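Local coordinates for B12-binding domain-containing protein (Kitasatospora setae, PDB 6WTE) that binds cobalamin and a [4Fe-4S] cluster and, as the radical SAM methylase TsrM, probably transfers methyl groups by a non-radical route, at residues Q426-G429 with V430-A433; A500-W503 with A504-D507. One frame throughout, in Å; residues are numbered along the deposited sequence. Where two conformers were deposited one is given.

Contact 1: Q426-G429 with V430-A433; sequences QCAG and VRTA. With EDO (1,2-ethanediol), chain J.
In one of its two conformers R431 reaches back over the last turn of helix 418-427, and there its NE donates to the carbonyl O of Q426 at 2.7 Å. The approach is nearly in line with that C=O, but the acceptor is tilted out of the guanidinium plane and the N-H...O angle is only 130°, so the bond is short yet bent. In this conformer CG of R431 sits between its backbone N and carbonyl carbon (chi1 54°), and from there the extended chain runs past C427 O to Q426 O. The carbonyl O of C427 and CB of A428 lie over one face of the guanidinium. Since the side chain has a second position, these contacts are tentative.

Two backbone N-H groups grip one carbonyl: C427 O accepts from V430 N at 3.0 Å and from R431 N at 3.1 Å.

Side-chain contacts are few. SG of C427 meets CB of A433 at 3.9 Å, an apolar touch, and L447 packs on the same cysteine. The polar OE1 of Q426 passes 3.6 Å from CB of A433. The extended glutamine chain ends with NE2 of Q426 shared between E422 and a bound 1,2-ethanediol, to whose O2 it donates at 3.1 Å. With an alanine at Q426, E422 is likely to lose this amide donor, and the A433 methyl the cover given by the OE1 end of the chain.

Beyond, OG1 of T432 is hydrogen-bonded to the carbonyl of I445, tying the returning chain to a later loop. A428 leaves the helix with positive phi and G429 follows in the same left-handed region; the chain doubles back at 147° to its former direction through a type I' beta turn from C427 to V430, set at the helix C terminus.

Contact 2: A500-W503 with A504-D507; sequences ADLW and ALID
The C-terminal end of helix 491-503 runs into a type I beta turn from W503 to I506, and the bonds along it mark the change. A504 N still donates to A500 O at 3.1 Å, the i to i+4 spacing of an alpha-helix. L505 N then turns to L502 O at 3.0 Å, three residues back, and I506 N closes the beta turn on W503 O at 3.2 Å. W503 O is also taken by a water, which donates to it and to I506 O, 2.6 Å from each, and so bridges the turn.

This helix end lies against strand 404-412 and helix 387-398 of the radical SAM fold: L502 and I506 touch the strand, and with L505 they also reach the helix. Within the turn CD1 of L502 approaches CD1 of L505 at 4.4 Å, a loose contact. With CG beside its own backbone N (chi1 -63°), L505 carries CG to 3.7 Å from D501 O. The indole of W503 packs with the ring of H511, the planes at about 60°, and its NE1 donates to the carbonyl of P517.

Overall arrangement
Following the chain from the N terminus, contact 1 comes first, after strand 404-412: it closes the bend between helix 418-427 and the loop leading to strand 436-437. Contact 2 comes later, where helix 491-503 gives way to the loop before strand 514-515. Each joins consecutive residues, so the two stand in series and neither nest nor cross. The centres of contact 1 and contact 2 are about 33 Å apart, and the nearest atoms of contact 1 and contact 2 about 19 Å. Contact 1 ties its helix end to a loop further along the chain, contact 2 its helix end to the sheet and a helix that come earlier; both lie away from the cofactor sites.

Contact 1: Q426-G429 with V430-A433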
# COMPACT_ATOMS: atom_id res chain seq x y z
N GLN A 426 0.01 19.92 -17.54
CA GLN A 426 -0.62 21.22 -17.46
C GLN A 426 0.36 22.29 -17.01
O GLN A 426 0.26 23.45 -17.44
CB GLN A 426 -1.82 21.16 -16.51
CG GLN A 426 -2.93 20.26 -17.02
CD GLN A 426 -4.04 20.09 -16.02
OE1 GLN A 426 -4.03 20.71 -14.95
NE2 GLN A 426 -5.00 19.25 -16.35
N CYS A 427 1.31 21.93 -16.15
CA CYS A 427 2.35 22.87 -15.74
C CYS A 427 3.33 23.13 -16.88
O CYS A 427 3.80 24.26 -17.05
CB CYS A 427 3.09 22.33 -14.52
SG CYS A 427 2.11 22.26 -13.01
N ALA A 428 3.68 22.08 -17.63
CA ALA A 428 4.62 22.18 -18.75
C ALA A 428 5.93 22.87 -18.35
O ALA A 428 6.61 23.47 -19.19
CB ALA A 428 3.99 22.90 -19.95
N GLY A 429 6.28 22.79 -17.07
CA GLY A 429 7.50 23.39 -16.57
C GLY A 429 7.53 24.90 -16.50
O GLY A 429 8.59 25.46 -16.17
N VAL A 430 6.42 25.59 -16.78
CA VAL A 430 6.44 27.06 -16.88
C VAL A 430 5.33 27.72 -16.07
O VAL A 430 5.29 28.95 -15.95
CB VAL A 430 6.35 27.50 -18.35
CG1 VAL A 430 7.52 26.94 -19.17
CG2 VAL A 430 5.01 27.09 -18.95
N ARG A 431 4.40 26.94 -15.54
CA ARG A 431 3.27 27.50 -14.81
C ARG A 431 2.79 26.48 -13.79
O ARG A 431 3.19 25.31 -13.82
CB ARG A 431 2.13 27.87 -15.77
CG ARG A 431 1.72 26.71 -16.65
CD ARG A 431 0.60 27.06 -17.61
NE ARG A 431 0.40 25.96 -18.55
CZ ARG A 431 0.95 25.91 -19.75
NH1 ARG A 431 1.72 26.89 -20.18
NH2 ARG A 431 0.72 24.86 -20.54
N THR A 432 1.92 26.92 -12.89
CA THR A 432 1.27 25.99 -11.99
C THR A 432 -0.06 25.53 -12.60
O THR A 432 -0.54 26.08 -13.59
CB THR A 432 1.05 26.60 -10.61
OG1 THR A 432 0.76 25.56 -9.66
CG2 THR A 432 -0.11 27.59 -10.63
N ALA A 433 -0.64 24.50 -12.01
CA ALA A 433 -1.90 23.97 -12.50
C ALA A 433 -2.98 24.13 -11.44
O ALA A 433 -2.70 24.04 -10.24
CB ALA A 433 -1.76 22.49 -12.87
C1 EDO J . -7.06 16.66 -14.30
O1 EDO J . -5.80 16.00 -14.30
C2 EDO J . -6.91 18.04 -13.68
O2 EDO J . -7.51 19.01 -14.55

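Contact 2: A500-W503 with A504-D507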
# COMPACT_ATOMS: atom_id res chain seq x y z
N ALA A 500 -14.06 20.00 7.72
CA ALA A 500 -15.25 20.37 8.50
C ALA A 500 -16.50 20.41 7.62
O ALA A 500 -17.58 20.04 8.08
CB ALA A 500 -15.03 21.71 9.18
N ASP A 501 -16.35 20.86 6.37
CA ASP A 501 -17.49 20.86 5.44
C ASP A 501 -18.03 19.46 5.22
O ASP A 501 -19.24 19.26 5.12
CB ASP A 501 -17.08 21.47 4.10
CG ASP A 501 -16.78 22.96 4.18
OD1 ASP A 501 -17.34 23.63 5.07
OD2 ASP A 501 -15.99 23.45 3.34
N LEU A 502 -17.14 18.47 5.12
CA LEU A 502 -17.59 17.10 4.90
C LEU A 502 -18.30 16.56 6.14
O LEU A 502 -19.34 15.91 6.02
CB LEU A 502 -16.40 16.22 4.51
CG LEU A 502 -16.66 14.72 4.34
CD1 LEU A 502 -17.69 14.47 3.26
CD2 LEU A 502 -15.37 14.00 4.02
N TRP A 503 -17.76 16.82 7.33
CA TRP A 503 -18.41 16.37 8.56
C TRP A 503 -19.83 16.89 8.67
O TRP A 503 -20.71 16.20 9.19
CB TRP A 503 -17.61 16.81 9.78
CG TRP A 503 -16.59 15.84 10.22
CD1 TRP A 503 -15.39 15.59 9.63
CD2 TRP A 503 -16.67 14.97 11.35
NE1 TRP A 503 -14.71 14.62 10.33
CE2 TRP A 503 -15.48 14.22 11.39
CE3 TRP A 503 -17.64 14.75 12.33
CZ2 TRP A 503 -15.23 13.26 12.37
CZ3 TRP A 503 -17.39 13.80 13.31
CH2 TRP A 503 -16.19 13.07 13.32
N ALA A 504 -20.07 18.12 8.21
CA ALA A 504 -21.40 18.70 8.32
C ALA A 504 -22.44 17.98 7.48
O ALA A 504 -23.64 18.21 7.68
CB ALA A 504 -21.36 20.18 7.93
N LEU A 505 -22.02 17.13 6.55
CA LEU A 505 -22.97 16.39 5.72
C LEU A 505 -23.48 15.11 6.37
O LEU A 505 -24.46 14.54 5.87
CB LEU A 505 -22.33 16.05 4.37
CG LEU A 505 -21.93 17.26 3.53
CD1 LEU A 505 -21.27 16.80 2.25
CD2 LEU A 505 -23.15 18.13 3.23
N ILE A 506 -22.87 14.65 7.45
CA ILE A 506 -23.22 13.37 8.05
C ILE A 506 -24.21 13.62 9.18
O ILE A 506 -23.96 14.43 10.08
CB ILE A 506 -21.98 12.63 8.56
CG1 ILE A 506 -20.98 12.44 7.42
CG2 ILE A 506 -22.37 11.29 9.18
CD1 ILE A 506 -21.53 11.65 6.25
N ASP A 507 -25.34 12.92 9.13
CA ASP A 507 -26.28 12.96 10.24
C ASP A 507 -25.58 12.43 11.49
O ASP A 507 -24.91 11.39 11.42
CB ASP A 507 -27.52 12.13 9.91
CG ASP A 507 -28.67 12.37 10.88
OD1 ASP A 507 -28.47 12.25 12.10
OD2 ASP A 507 -29.78 12.69 10.40
O HOH W 1 -21.84 15.37 11.33